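Local coordinates for protein shikimate dehydrogenase (NADP(+)) (Peptoclostridium difficile, PDB 5DZS) that probably catalyses the reversible NADPH-linked reduction of 3-dehydroshikimate to shikimate, a step on the way to chorismate and the aromatic amino acids, at residues B[24-29]-B[257-262]; B[112-117]-B[205-210]; B[48-53]-B[93-98]; B[106-111]-B[228-233]; B[135-140]-B[177-182]. One frame throughout, in Å; residues are numbered along the deposited sequence. Where two conformers were deposited one is given.

Contact 1. Residues B[24-29]-B[257-262]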
# COMPACT_ATOMS: atom_id res chain seq x y z
N PHE B 24 2.53 -17.84 1.47
CA PHE B 24 2.26 -18.19 0.08
C PHE B 24 1.34 -19.39 0.01
O PHE B 24 0.41 -19.45 -0.82
CB PHE B 24 3.53 -18.54 -0.73
CG PHE B 24 4.51 -17.41 -0.89
CD1 PHE B 24 4.09 -16.13 -1.21
CD2 PHE B 24 5.90 -17.67 -0.84
CE1 PHE B 24 5.01 -15.10 -1.41
CE2 PHE B 24 6.80 -16.65 -1.02
CZ PHE B 24 6.37 -15.36 -1.30
N GLU B 25 1.54 -20.36 0.90
CA GLU B 25 0.71 -21.57 0.86
C GLU B 25 -0.74 -21.27 1.20
O GLU B 25 -1.67 -21.76 0.54
CB GLU B 25 1.22 -22.63 1.83
CG GLU B 25 2.50 -23.30 1.39
CD GLU B 25 3.11 -24.21 2.43
OE1 GLU B 25 2.67 -24.22 3.60
OE2 GLU B 25 4.05 -24.96 2.07
N ILE B 26 -0.96 -20.50 2.26
CA ILE B 26 -2.31 -20.20 2.67
C ILE B 26 -3.07 -19.39 1.62
O ILE B 26 -4.27 -19.62 1.40
CB ILE B 26 -2.32 -19.53 4.06
CG1 ILE B 26 -1.72 -20.49 5.08
CG2 ILE B 26 -3.72 -19.13 4.45
CD1 ILE B 26 -1.76 -19.99 6.51
N LEU B 27 -2.36 -18.48 0.95
CA LEU B 27 -2.94 -17.62 -0.10
C LEU B 27 -2.92 -18.27 -1.49
O LEU B 27 -3.38 -17.67 -2.46
CB LEU B 27 -2.22 -16.28 -0.17
CG LEU B 27 -2.29 -15.43 1.09
CD1 LEU B 27 -1.41 -14.22 0.91
CD2 LEU B 27 -3.74 -15.05 1.37
N ASN B 28 -2.40 -19.50 -1.59
CA ASN B 28 -2.35 -20.24 -2.86
C ASN B 28 -1.60 -19.45 -3.95
O ASN B 28 -2.05 -19.36 -5.09
CB ASN B 28 -3.77 -20.61 -3.31
CG ASN B 28 -4.46 -21.54 -2.32
OD1 ASN B 28 -3.95 -22.61 -2.00
ND2 ASN B 28 -5.62 -21.12 -1.81
N ILE B 29 -0.46 -18.88 -3.57
CA ILE B 29 0.34 -18.04 -4.46
C ILE B 29 1.60 -18.78 -4.93
O ILE B 29 2.31 -19.38 -4.12
CB ILE B 29 0.79 -16.75 -3.75
CG1 ILE B 29 -0.41 -15.82 -3.51
CG2 ILE B 29 1.84 -16.00 -4.58
CD1 ILE B 29 -0.05 -14.58 -2.74
N LEU B 257 -2.80 -13.71 10.15
CA LEU B 257 -1.71 -13.54 11.09
C LEU B 257 -1.80 -14.51 12.28
O LEU B 257 -0.82 -15.17 12.63
CB LEU B 257 -1.70 -12.08 11.56
CG LEU B 257 -0.86 -11.66 12.76
CD1 LEU B 257 0.56 -12.14 12.68
CD2 LEU B 257 -0.92 -10.14 12.88
N ASP B 258 -2.96 -14.55 12.93
CA ASP B 258 -3.14 -15.43 14.07
C ASP B 258 -3.04 -16.89 13.66
O ASP B 258 -2.47 -17.70 14.40
CB ASP B 258 -4.46 -15.17 14.80
CG ASP B 258 -4.41 -13.90 15.64
OD1 ASP B 258 -3.30 -13.42 15.95
OD2 ASP B 258 -5.50 -13.41 16.01
N VAL B 259 -3.62 -17.24 12.51
CA VAL B 259 -3.56 -18.63 12.06
C VAL B 259 -2.10 -19.03 11.86
O VAL B 259 -1.63 -20.05 12.36
CB VAL B 259 -4.38 -18.85 10.77
CG1 VAL B 259 -4.17 -20.24 10.22
CG2 VAL B 259 -5.86 -18.61 11.04
N ILE B 260 -1.35 -18.19 11.16
CA ILE B 260 0.04 -18.51 10.91
C ILE B 260 0.91 -18.51 12.15
O ILE B 260 1.76 -19.39 12.33
CB ILE B 260 0.61 -17.56 9.85
CG1 ILE B 260 -0.10 -17.82 8.52
CG2 ILE B 260 2.13 -17.74 9.77
CD1 ILE B 260 0.31 -16.88 7.40
N TYR B 261 0.73 -17.51 13.01
CA TYR B 261 1.48 -17.41 14.24
C TYR B 261 1.24 -18.62 15.16
O TYR B 261 2.19 -19.19 15.69
CB TYR B 261 1.09 -16.12 14.98
CG TYR B 261 1.60 -16.01 16.41
CD1 TYR B 261 2.94 -15.72 16.67
CD2 TYR B 261 0.74 -16.15 17.50
CE1 TYR B 261 3.40 -15.60 17.97
CE2 TYR B 261 1.21 -16.03 18.80
CZ TYR B 261 2.55 -15.75 19.03
OH TYR B 261 3.04 -15.63 20.32
N ASN B 262 -0.02 -18.99 15.36
CA ASN B 262 -0.32 -20.12 16.24
C ASN B 262 0.21 -21.44 15.68
O ASN B 262 0.70 -22.29 16.44
CB ASN B 262 -1.83 -20.21 16.51
CG ASN B 262 -2.34 -19.05 17.34
OD1 ASN B 262 -1.68 -18.57 18.26
ND2 ASN B 262 -3.55 -18.59 17.03
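The backbone bond from Y261 N to L257 O, 2.8 Å long, belongs to the turn of helix 255-268 that holds I260 against I26 of helix 16-27. Nothing polar passes between the helices; branched aliphatic side chains make the contact. The I26 and I260 side chains slide past each other in opposite directions, with I26 CD1 against CG1 and CD1 of I260. The closest pair, I26 CD1 to I260 CG1, measures 3.4 Å, a tight value, doubtful because I26 was modelled in two conformers. V259 CG1 adds a looser touch, 4.4 Å from I26 CD1. In I26, CG1 stands anti to the carbonyl carbon (chi1 -62°), and the extended second torsion carries CD1 across the gap. Isoleucine suits both places, being apolar and stiffened by its beta branch.

N28, with a positive phi that asparagine tolerates, is the first residue to leave helical geometry, in a Schellman motif whose bonds are I29 N to F24 O (2.9 Å) and N28 N to E25 O. I260 also packs on V237 of helix 233-248. The pairing is typical of the shikimate dehydrogenase fold, whose C-terminal helix returns to pack against the N-terminal, substrate-binding domain.

Contact 2. Residues B[112-117]-B[205-210]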
# COMPACT_ATOMS: atom_id res chain seq x y z
N ALA B 112 -0.18 -7.98 22.77
CA ALA B 112 0.27 -8.21 24.14
C ALA B 112 -0.44 -7.30 25.16
O ALA B 112 -0.15 -7.37 26.35
CB ALA B 112 1.78 -7.99 24.21
N ASN B 113 -1.37 -6.47 24.70
CA ASN B 113 -2.11 -5.57 25.60
C ASN B 113 -1.17 -4.67 26.40
O ASN B 113 -1.32 -4.53 27.61
CB ASN B 113 -3.01 -6.36 26.56
CG ASN B 113 -3.98 -7.28 25.85
OD1 ASN B 113 -4.09 -8.46 26.19
ND2 ASN B 113 -4.68 -6.76 24.85
N ILE B 114 -0.20 -4.06 25.72
CA ILE B 114 0.75 -3.16 26.36
C ILE B 114 0.51 -1.73 25.85
O ILE B 114 0.78 -1.43 24.67
CB ILE B 114 2.21 -3.56 26.10
CG1 ILE B 114 2.49 -4.98 26.60
CG2 ILE B 114 3.16 -2.58 26.77
CD1 ILE B 114 3.81 -5.55 26.12
N ASP B 115 -0.01 -0.87 26.73
CA ASP B 115 -0.24 0.53 26.40
C ASP B 115 0.96 1.29 26.94
O ASP B 115 1.25 1.21 28.13
CB ASP B 115 -1.53 1.02 27.07
CG ASP B 115 -1.86 2.47 26.76
OD1 ASP B 115 -1.37 3.00 25.74
OD2 ASP B 115 -2.63 3.07 27.54
N VAL B 116 1.65 2.02 26.07
CA VAL B 116 2.86 2.75 26.48
C VAL B 116 2.56 4.18 26.94
O VAL B 116 3.46 4.90 27.38
CB VAL B 116 3.93 2.78 25.36
CG1 VAL B 116 4.15 1.37 24.79
CG2 VAL B 116 3.53 3.71 24.23
N GLN B 117 1.29 4.58 26.84
CA GLN B 117 0.84 5.91 27.25
C GLN B 117 1.32 6.28 28.65
O GLN B 117 1.06 5.56 29.61
CB GLN B 117 -0.70 5.96 27.22
CG GLN B 117 -1.33 7.23 27.78
CD GLN B 117 -0.93 8.48 27.02
OE1 GLN B 117 -0.65 8.43 25.82
NE2 GLN B 117 -0.92 9.62 27.71
N ILE B 205 8.21 -4.75 32.28
CA ILE B 205 7.90 -5.43 31.02
C ILE B 205 9.14 -5.52 30.14
O ILE B 205 9.84 -4.52 29.97
CB ILE B 205 6.81 -4.65 30.24
CG1 ILE B 205 5.56 -4.46 31.13
CG2 ILE B 205 6.47 -5.36 28.93
CD1 ILE B 205 4.53 -3.52 30.55
N LEU B 206 9.43 -6.72 29.64
CA LEU B 206 10.54 -6.92 28.73
C LEU B 206 10.02 -7.26 27.35
O LEU B 206 9.19 -8.16 27.21
CB LEU B 206 11.47 -8.06 29.16
CG LEU B 206 12.46 -7.83 30.29
CD1 LEU B 206 11.73 -7.71 31.61
CD2 LEU B 206 13.46 -8.98 30.31
N ILE B 207 10.50 -6.56 26.34
CA ILE B 207 10.13 -6.86 24.96
C ILE B 207 11.41 -7.18 24.21
O ILE B 207 12.34 -6.39 24.17
CB ILE B 207 9.40 -5.69 24.29
CG1 ILE B 207 8.11 -5.38 25.06
CG2 ILE B 207 9.10 -6.01 22.82
CD1 ILE B 207 7.40 -4.13 24.60
N ASP B 208 11.46 -8.37 23.61
CA ASP B 208 12.64 -8.75 22.84
C ASP B 208 12.24 -8.91 21.38
O ASP B 208 11.37 -9.70 21.07
CB ASP B 208 13.23 -10.06 23.39
CG ASP B 208 14.67 -10.30 22.91
OD1 ASP B 208 15.15 -9.57 22.01
OD2 ASP B 208 15.31 -11.22 23.45
N LEU B 209 12.86 -8.15 20.48
CA LEU B 209 12.52 -8.26 19.06
C LEU B 209 13.09 -9.53 18.44
O LEU B 209 12.68 -9.93 17.35
CB LEU B 209 12.95 -7.02 18.29
CG LEU B 209 12.35 -5.69 18.77
CD1 LEU B 209 12.70 -4.55 17.83
CD2 LEU B 209 10.84 -5.79 18.98
N ILE B 210 14.02 -10.16 19.14
CA ILE B 210 14.62 -11.39 18.67
C ILE B 210 13.67 -12.55 18.89
O ILE B 210 12.87 -12.56 19.84
CB ILE B 210 15.92 -11.72 19.44
CG1 ILE B 210 16.97 -10.61 19.25
CG2 ILE B 210 16.48 -13.07 19.03
CD1 ILE B 210 17.37 -10.36 17.81
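Apolar packing joins I114, in the loop after helix 101-111, to I205 and I207 of strand 205-208. CD1 of I114 lies 3.9 Å from I205 CG2, while I114 CG2 meets I205 CD1 at 4.1 Å, so the two side chains pass in opposite directions and each offers a methyl to the branch of the other. Toward I207 the approach is tip to tip, with I114 CD1 4.1 Å from I207 CD1. All three isoleucines are buried and hold CG1 anti to the carbonyl carbon, and the extended second torsion (168° in I114) carries CD1 out to the strand. Beta-branched residues suit the strand, where I205 and I207, two apart, face the same side of the sheet. I114 also packs on I177 of the adjoining strand and on F109.

A backbone turn sets the start of the loop. N113 ends the helix in a Schellman motif with phi 57°, a conformation asparagine accepts readily, and leads directly to I114.

Side-chain hydrogen bonds fix the far end of the strand. I210 N donates to D208 OD1 at 3.1 Å in an Asx turn, reaching the oxygen from above the carboxylate plane. The buried carboxylate is further satisfied by N180 ND2 at OD1 and by T216 OG1 at OD2. L209, within this turn, belongs to the predicted NADP(+) site. I114 thus packs on one face of a six-stranded parallel sheet of order 3-2-1-4-5-6, flanked by helices, the Rossmann-like nucleotide-binding fold.

Contact 3. Residues B[48-53]-B[93-98]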
# COMPACT_ATOMS: atom_id res chain seq x y z
N GLY B 48 21.53 -3.95 -8.73
CA GLY B 48 21.69 -4.36 -10.11
C GLY B 48 21.25 -5.80 -10.30
O GLY B 48 20.63 -6.13 -11.33
N ALA B 49 21.57 -6.66 -9.32
CA ALA B 49 21.22 -8.08 -9.41
C ALA B 49 19.72 -8.29 -9.29
O ALA B 49 19.14 -9.10 -10.01
CB ALA B 49 21.97 -8.90 -8.40
N ILE B 50 19.06 -7.56 -8.37
CA ILE B 50 17.59 -7.64 -8.23
C ILE B 50 16.93 -7.28 -9.55
O ILE B 50 16.04 -7.97 -10.06
CB ILE B 50 17.09 -6.68 -7.13
CG1 ILE B 50 17.32 -7.29 -5.77
CG2 ILE B 50 15.62 -6.31 -7.37
CD1 ILE B 50 17.07 -6.31 -4.61
N LYS B 51 17.34 -6.16 -10.11
CA LYS B 51 16.79 -5.71 -11.37
C LYS B 51 17.05 -6.69 -12.49
O LYS B 51 16.14 -7.01 -13.28
CB LYS B 51 17.34 -4.31 -11.74
CG LYS B 51 16.90 -3.23 -10.79
CD LYS B 51 17.71 -1.95 -11.01
CE LYS B 51 17.41 -0.91 -9.97
NZ LYS B 51 18.40 0.21 -10.10
N LEU B 52 18.28 -7.19 -12.59
CA LEU B 52 18.65 -8.07 -13.69
C LEU B 52 17.82 -9.36 -13.69
O LEU B 52 17.32 -9.77 -14.73
CB LEU B 52 20.14 -8.43 -13.62
CG LEU B 52 20.63 -9.26 -14.80
CD1 LEU B 52 20.71 -8.46 -16.08
CD2 LEU B 52 21.99 -9.90 -14.47
N LEU B 53 17.69 -9.95 -12.52
CA LEU B 53 17.04 -11.25 -12.37
C LEU B 53 15.56 -11.15 -12.05
O LEU B 53 14.89 -12.18 -11.91
CB LEU B 53 17.80 -12.14 -11.37
CG LEU B 53 19.26 -12.45 -11.70
CD1 LEU B 53 19.88 -13.40 -10.68
CD2 LEU B 53 19.37 -13.04 -13.07
N ASN B 93 11.63 -1.80 -13.31
CA ASN B 93 13.07 -1.62 -13.17
C ASN B 93 13.51 -0.57 -12.16
O ASN B 93 14.66 -0.11 -12.18
CB ASN B 93 13.71 -1.32 -14.55
CG ASN B 93 15.12 -1.83 -14.66
OD1 ASN B 93 15.42 -2.96 -14.27
ND2 ASN B 93 16.00 -1.02 -15.23
N MET B 94 12.58 -0.22 -11.25
CA MET B 94 12.82 0.73 -10.19
C MET B 94 12.64 0.03 -8.85
O MET B 94 11.89 -0.94 -8.75
CB MET B 94 11.83 1.90 -10.28
CG MET B 94 11.95 2.71 -11.55
SD MET B 94 13.50 3.61 -11.65
CE MET B 94 13.07 5.07 -10.74
N LEU B 95 13.36 0.51 -7.84
CA LEU B 95 13.26 -0.04 -6.49
C LEU B 95 12.61 0.95 -5.53
O LEU B 95 13.03 2.10 -5.43
CB LEU B 95 14.64 -0.45 -5.95
CG LEU B 95 15.34 -1.53 -6.77
CD1 LEU B 95 16.72 -1.81 -6.16
CD2 LEU B 95 14.53 -2.79 -6.89
N TYR B 96 11.59 0.45 -4.82
CA TYR B 96 10.81 1.19 -3.84
C TYR B 96 11.08 0.62 -2.47
O TYR B 96 10.99 -0.61 -2.28
CB TYR B 96 9.31 1.05 -4.12
CG TYR B 96 8.84 1.71 -5.40
CD1 TYR B 96 9.12 1.16 -6.65
CD2 TYR B 96 8.08 2.85 -5.36
CE1 TYR B 96 8.70 1.78 -7.80
CE2 TYR B 96 7.64 3.45 -6.51
CZ TYR B 96 7.96 2.92 -7.72
OH TYR B 96 7.51 3.51 -8.90
N GLY B 97 11.41 1.47 -1.53
CA GLY B 97 11.70 1.07 -0.16
C GLY B 97 10.60 1.43 0.82
O GLY B 97 10.08 2.56 0.80
N TYR B 98 10.30 0.48 1.72
CA TYR B 98 9.28 0.62 2.75
C TYR B 98 9.83 0.14 4.08
O TYR B 98 10.87 -0.53 4.12
CB TYR B 98 8.04 -0.24 2.41
CG TYR B 98 7.45 0.01 1.05
CD1 TYR B 98 7.99 -0.58 -0.09
CD2 TYR B 98 6.35 0.82 0.90
CE1 TYR B 98 7.46 -0.33 -1.33
CE2 TYR B 98 5.78 1.02 -0.35
CZ TYR B 98 6.35 0.42 -1.47
OH TYR B 98 5.80 0.64 -2.73
O HOH W 1 14.01 -5.28 -13.89
O HOH W 2 16.55 -4.95 -15.92
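This is a helix-on-hairpin contact in the N-terminal domain: K51 and I50 of helix 46-53 lie against N93 and L95 where strand 87-91 turns back into strand 94-98. K51 does most of the touching, with its methylene chain rather than its charge. Its extended chain crosses the N93 side chain at about a right angle, with K51 CB 3.5 Å from N93 OD1, and it continues beside the N93 carbonyl to bring K51 CE within 3.9 Å of L95 CG. A lysine fits here because its long aliphatic part covers the leucine while its ammonium group reaches on to a salt bridge with D47, one helical turn earlier.

Deeper in, I50 CG2 meets L95 CD2 at 3.7 Å, the two side chains crossing obliquely; I50 was modelled in two conformers, so this spacing is less certain. L95 is buried and also packs on I88 and L90 of the adjacent strand, its branched apolar end touching both helix and sheet.

Water bridges the polar side of the contact. One molecule hydrogen-bonds to K51 O (2.8 Å) and N93 OD1 (2.7 Å); a second bonds to N93 OD1 (2.8 Å) and only weakly to K51 O. N93 has phi 66°, a left-handed conformation well suited to asparagine in a tight turn. Further along the strand, Y96 and Y98 pack on K80 and F74 of the second subunit. A tight antiparallel beta hairpin covered at its turn by a helix is the motif here, part of the alpha/beta substrate-binding domain.

Contact 4. Residues B[106-111]-B[228-233]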
# COMPACT_ATOMS: atom_id res chain seq x y z
N ASP B 106 3.55 -1.91 16.51
CA ASP B 106 2.19 -1.53 16.88
C ASP B 106 1.34 -2.79 17.06
O ASP B 106 0.63 -2.94 18.04
CB ASP B 106 1.57 -0.63 15.83
CG ASP B 106 0.14 -0.26 16.15
OD1 ASP B 106 -0.09 0.42 17.16
OD2 ASP B 106 -0.76 -0.65 15.38
N SER B 107 1.44 -3.68 16.09
CA SER B 107 0.73 -4.95 16.10
C SER B 107 1.03 -5.81 17.34
O SER B 107 0.09 -6.29 18.02
CB SER B 107 1.13 -5.73 14.84
OG SER B 107 0.45 -6.96 14.77
N MET B 108 2.32 -5.97 17.63
CA MET B 108 2.85 -6.74 18.77
C MET B 108 2.38 -6.18 20.11
O MET B 108 2.01 -6.93 21.02
CB MET B 108 4.39 -6.73 18.72
CG MET B 108 5.10 -7.34 19.93
SD MET B 108 6.91 -7.15 19.91
CE MET B 108 7.06 -5.37 20.05
N PHE B 109 2.41 -4.86 20.24
CA PHE B 109 1.98 -4.17 21.47
C PHE B 109 0.49 -4.34 21.71
O PHE B 109 0.06 -4.57 22.84
CB PHE B 109 2.36 -2.69 21.47
CG PHE B 109 3.77 -2.43 21.92
CD1 PHE B 109 4.83 -2.60 21.06
CD2 PHE B 109 4.03 -2.01 23.21
CE1 PHE B 109 6.13 -2.34 21.47
CE2 PHE B 109 5.33 -1.77 23.64
CZ PHE B 109 6.38 -1.93 22.76
N LYS B 110 -0.31 -4.24 20.65
CA LYS B 110 -1.75 -4.43 20.78
C LYS B 110 -2.07 -5.86 21.17
O LYS B 110 -2.90 -6.11 22.03
CB LYS B 110 -2.47 -4.11 19.47
CG LYS B 110 -2.50 -2.63 19.13
CD LYS B 110 -3.05 -2.42 17.74
CE LYS B 110 -3.16 -0.94 17.40
NZ LYS B 110 -3.36 -0.74 15.95
N MET B 111 -1.38 -6.81 20.55
CA MET B 111 -1.63 -8.22 20.83
C MET B 111 -1.29 -8.55 22.29
O MET B 111 -2.03 -9.28 22.95
CB MET B 111 -0.84 -9.09 19.84
CG MET B 111 -0.91 -10.59 20.06
SD MET B 111 0.12 -11.16 21.43
CE MET B 111 1.77 -10.68 20.89
N LYS B 228 6.66 -9.40 32.98
CA LYS B 228 5.90 -9.62 31.75
C LYS B 228 6.91 -9.66 30.61
O LYS B 228 7.76 -8.78 30.50
CB LYS B 228 4.87 -8.51 31.55
CG LYS B 228 4.00 -8.67 30.31
CD LYS B 228 2.87 -7.64 30.30
CE LYS B 228 2.13 -7.60 28.97
NZ LYS B 228 1.60 -8.93 28.54
N THR B 229 6.85 -10.71 29.78
CA THR B 229 7.76 -10.86 28.65
C THR B 229 7.03 -11.06 27.33
O THR B 229 5.91 -11.57 27.30
CB THR B 229 8.69 -12.07 28.82
OG1 THR B 229 7.91 -13.27 28.94
CG2 THR B 229 9.58 -11.89 30.03
N CYS B 230 7.68 -10.68 26.24
CA CYS B 230 7.12 -10.82 24.91
C CYS B 230 8.28 -11.01 23.94
O CYS B 230 9.22 -10.21 23.96
CB CYS B 230 6.34 -9.55 24.57
SG CYS B 230 5.53 -9.57 22.96
N ASP B 231 8.23 -12.07 23.12
CA ASP B 231 9.30 -12.31 22.12
C ASP B 231 8.93 -11.71 20.78
O ASP B 231 7.88 -11.07 20.64
CB ASP B 231 9.73 -13.80 22.02
CG ASP B 231 8.69 -14.71 21.38
OD1 ASP B 231 7.86 -14.26 20.56
OD2 ASP B 231 8.74 -15.93 21.68
N GLY B 232 9.80 -11.87 19.80
CA GLY B 232 9.59 -11.19 18.53
C GLY B 232 8.78 -11.90 17.49
O GLY B 232 8.55 -11.33 16.43
N LEU B 233 8.30 -13.11 17.78
CA LEU B 233 7.65 -13.91 16.72
C LEU B 233 6.40 -13.27 16.13
O LEU B 233 6.23 -13.26 14.90
CB LEU B 233 7.37 -15.33 17.18
CG LEU B 233 6.81 -16.28 16.12
CD1 LEU B 233 7.73 -16.42 14.91
CD2 LEU B 233 6.53 -17.64 16.74
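M108 of helix 101-111 meets C230 of strand 228-230, its CG lying 3.8 Å from C230 SG. The M108 sulfur stands 4.1 Å from the same C230 SG and 4.1 Å from D231 O. M108 was modelled in two conformers, one of which is described. A turn later, M111 brings its terminal methyl CE to 4.4 Å from C230 SG, so both methionines touch the cysteine. In M108, CG is anti to the backbone N (chi1 173°), which brings CG and SD up to the cysteine, while the bend at the third torsion (66°) turns CE away from C230. C230 likewise has SG anti to its backbone N, aiming the thiol at the helix. Flexible methionines and a small cysteine can fit closely where a helix covers the outermost strand of the sheet.

Around this first shell, M108 packs on I207 of the next strand and M111 on Y234, while a backbone bond from D208 N to C230 O ties the cysteine into the sheet. Just after the strand, D231 OD1 accepts from L233 N at 3.0 Å, from above the carboxylate plane with an N-H...O angle of 161°, and so caps the start of helix 233-248. The negative carboxylate at this helix start is probably favourable. G232, between them, is a predicted NADP(+) contact. On helix 101-111, K110 NZ makes a salt bridge to the syn lone pair of D106 OD2 at 2.7 Å. Contact between the segments therefore rests on dispersion between polarisable sulfurs and methylenes; no hydrogen bond crosses between them.

Contact 5. Residues B[135-140]-B[177-182]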
# COMPACT_ATOMS: atom_id res chain seq x y z
N THR B 135 10.26 5.90 17.26
CA THR B 135 9.16 6.57 16.55
C THR B 135 7.81 6.11 17.10
O THR B 135 6.93 6.94 17.39
CB THR B 135 9.26 6.29 15.03
OG1 THR B 135 10.57 6.67 14.55
CG2 THR B 135 8.21 7.07 14.25
N TYR B 136 7.64 4.80 17.27
CA TYR B 136 6.40 4.25 17.80
C TYR B 136 6.13 4.73 19.23
O TYR B 136 5.02 5.20 19.52
CB TYR B 136 6.43 2.72 17.76
CG TYR B 136 5.28 2.10 18.50
CD1 TYR B 136 4.02 2.05 17.93
CD2 TYR B 136 5.44 1.58 19.77
CE1 TYR B 136 2.96 1.49 18.61
CE2 TYR B 136 4.39 1.03 20.47
CZ TYR B 136 3.15 0.98 19.89
OH TYR B 136 2.09 0.43 20.60
N PHE B 137 7.11 4.60 20.11
CA PHE B 137 6.93 5.02 21.51
C PHE B 137 6.54 6.51 21.63
O PHE B 137 5.64 6.85 22.41
CB PHE B 137 8.20 4.77 22.36
CG PHE B 137 8.42 3.33 22.77
CD1 PHE B 137 7.40 2.57 23.34
CD2 PHE B 137 9.69 2.78 22.72
CE1 PHE B 137 7.64 1.26 23.76
CE2 PHE B 137 9.93 1.48 23.14
CZ PHE B 137 8.92 0.72 23.66
N ILE B 138 7.21 7.39 20.89
CA ILE B 138 6.93 8.83 20.93
C ILE B 138 5.53 9.15 20.43
O ILE B 138 4.83 9.98 21.01
CB ILE B 138 7.94 9.64 20.07
CG1 ILE B 138 9.37 9.48 20.59
CG2 ILE B 138 7.55 11.12 20.05
CD1 ILE B 138 9.65 10.14 21.93
N ASP B 139 5.13 8.52 19.33
CA ASP B 139 3.79 8.72 18.79
C ASP B 139 2.72 8.22 19.74
O ASP B 139 1.61 8.75 19.77
CB ASP B 139 3.64 8.00 17.45
CG ASP B 139 4.45 8.62 16.33
OD1 ASP B 139 5.00 9.74 16.49
OD2 ASP B 139 4.53 7.99 15.27
N SER B 140 3.05 7.19 20.53
CA SER B 140 2.08 6.58 21.45
C SER B 140 2.00 7.25 22.82
O SER B 140 1.35 6.72 23.72
CB SER B 140 2.38 5.09 21.62
OG SER B 140 2.29 4.42 20.38
N ILE B 177 9.07 -0.28 30.76
CA ILE B 177 9.42 -1.15 29.65
C ILE B 177 10.88 -1.09 29.23
O ILE B 177 11.46 -0.01 29.14
CB ILE B 177 8.59 -0.75 28.40
CG1 ILE B 177 7.10 -0.97 28.66
CG2 ILE B 177 9.04 -1.53 27.17
CD1 ILE B 177 6.20 -0.25 27.67
N ILE B 178 11.46 -2.25 29.00
CA ILE B 178 12.80 -2.34 28.42
C ILE B 178 12.67 -3.20 27.16
O ILE B 178 12.20 -4.35 27.20
CB ILE B 178 13.88 -2.81 29.41
CG1 ILE B 178 15.28 -2.70 28.77
CG2 ILE B 178 13.60 -4.22 29.92
CD1 ILE B 178 16.41 -2.89 29.76
N LEU B 179 13.09 -2.63 26.04
CA LEU B 179 12.97 -3.27 24.74
C LEU B 179 14.35 -3.52 24.13
O LEU B 179 15.18 -2.59 24.02
CB LEU B 179 12.10 -2.40 23.84
CG LEU B 179 11.79 -2.94 22.42
CD1 LEU B 179 10.45 -2.45 21.93
CD2 LEU B 179 12.89 -2.59 21.44
N ASN B 180 14.60 -4.78 23.79
CA ASN B 180 15.87 -5.15 23.17
C ASN B 180 15.83 -5.04 21.65
O ASN B 180 15.18 -5.85 20.97
CB ASN B 180 16.25 -6.59 23.51
CG ASN B 180 17.54 -7.00 22.83
OD1 ASN B 180 18.49 -6.22 22.76
ND2 ASN B 180 17.57 -8.22 22.31
N ALA B 181 16.55 -4.05 21.12
CA ALA B 181 16.68 -3.86 19.67
C ALA B 181 18.11 -4.19 19.21
O ALA B 181 18.50 -3.79 18.11
CB ALA B 181 16.32 -2.43 19.29
N THR B 182 18.87 -4.91 20.03
CA THR B 182 20.24 -5.31 19.70
C THR B 182 20.23 -6.71 19.10
O THR B 182 19.28 -7.45 19.28
CB THR B 182 21.16 -5.33 20.94
OG1 THR B 182 20.90 -6.48 21.76
CG2 THR B 182 21.02 -4.05 21.76
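A helix lies over a parallel sheet here, in the nucleotide-binding domain: F137 of helix 128-139 sends its ring down onto I177 and L179 of strand 177-180. F137 CZ lies 3.9 Å from L179 CD1 and 4.2 Å from I177 CG2, with F137 CE2 also 4.1 Å from L179 CD1. Both aliphatic groups meet the ring at a slant. With CG anti to the backbone N (chi1 -177°), L179 presents CD1 to the far end of the ring. A phenylalanine suits the helix because it is long enough to span the gap to the strand, F137 CA and I177 CA being 10.5 Å apart; buried isoleucine and leucine supply the apolar floor.

Polar bonds finish each segment. S140, leaving the helix, donates from both OG and N to Y136 O, each at 3.0 Å, and its OG lies over one face of the Y136 ring, toward its rim. Beyond the strand, N180 OD1 is gripped twice by T182: by OG1 at 2.6 Å in the carbonyl plane, and by N from above that plane, the bond that defines an Asx turn. Helices packed on a six-stranded parallel sheet of order 3-2-1-4-5-6 are the Rossmann-like pattern.

From the N terminus, contact 1 opens at helix 16-27 and closes at the C-terminal helix, enclosing the four others. Contact 3 comes first within that loop and closes a short loop of its own in the substrate-binding domain, before contact 4 opens at helix 101-111. From there the loops nest: contact 4 encloses contact 2, which encloses contact 5, and none cross. These three tie helix 101-111, the loop after it and helix 128-139 to strands 228-230, 205-208 and 177-180, neighbours in one parallel sheet, and they touch one another, F109 packing on F137. Contact 1 touches contact 4 where Y261 meets L233, whereas contact 3 stands apart, across the chain's centre from contact 2.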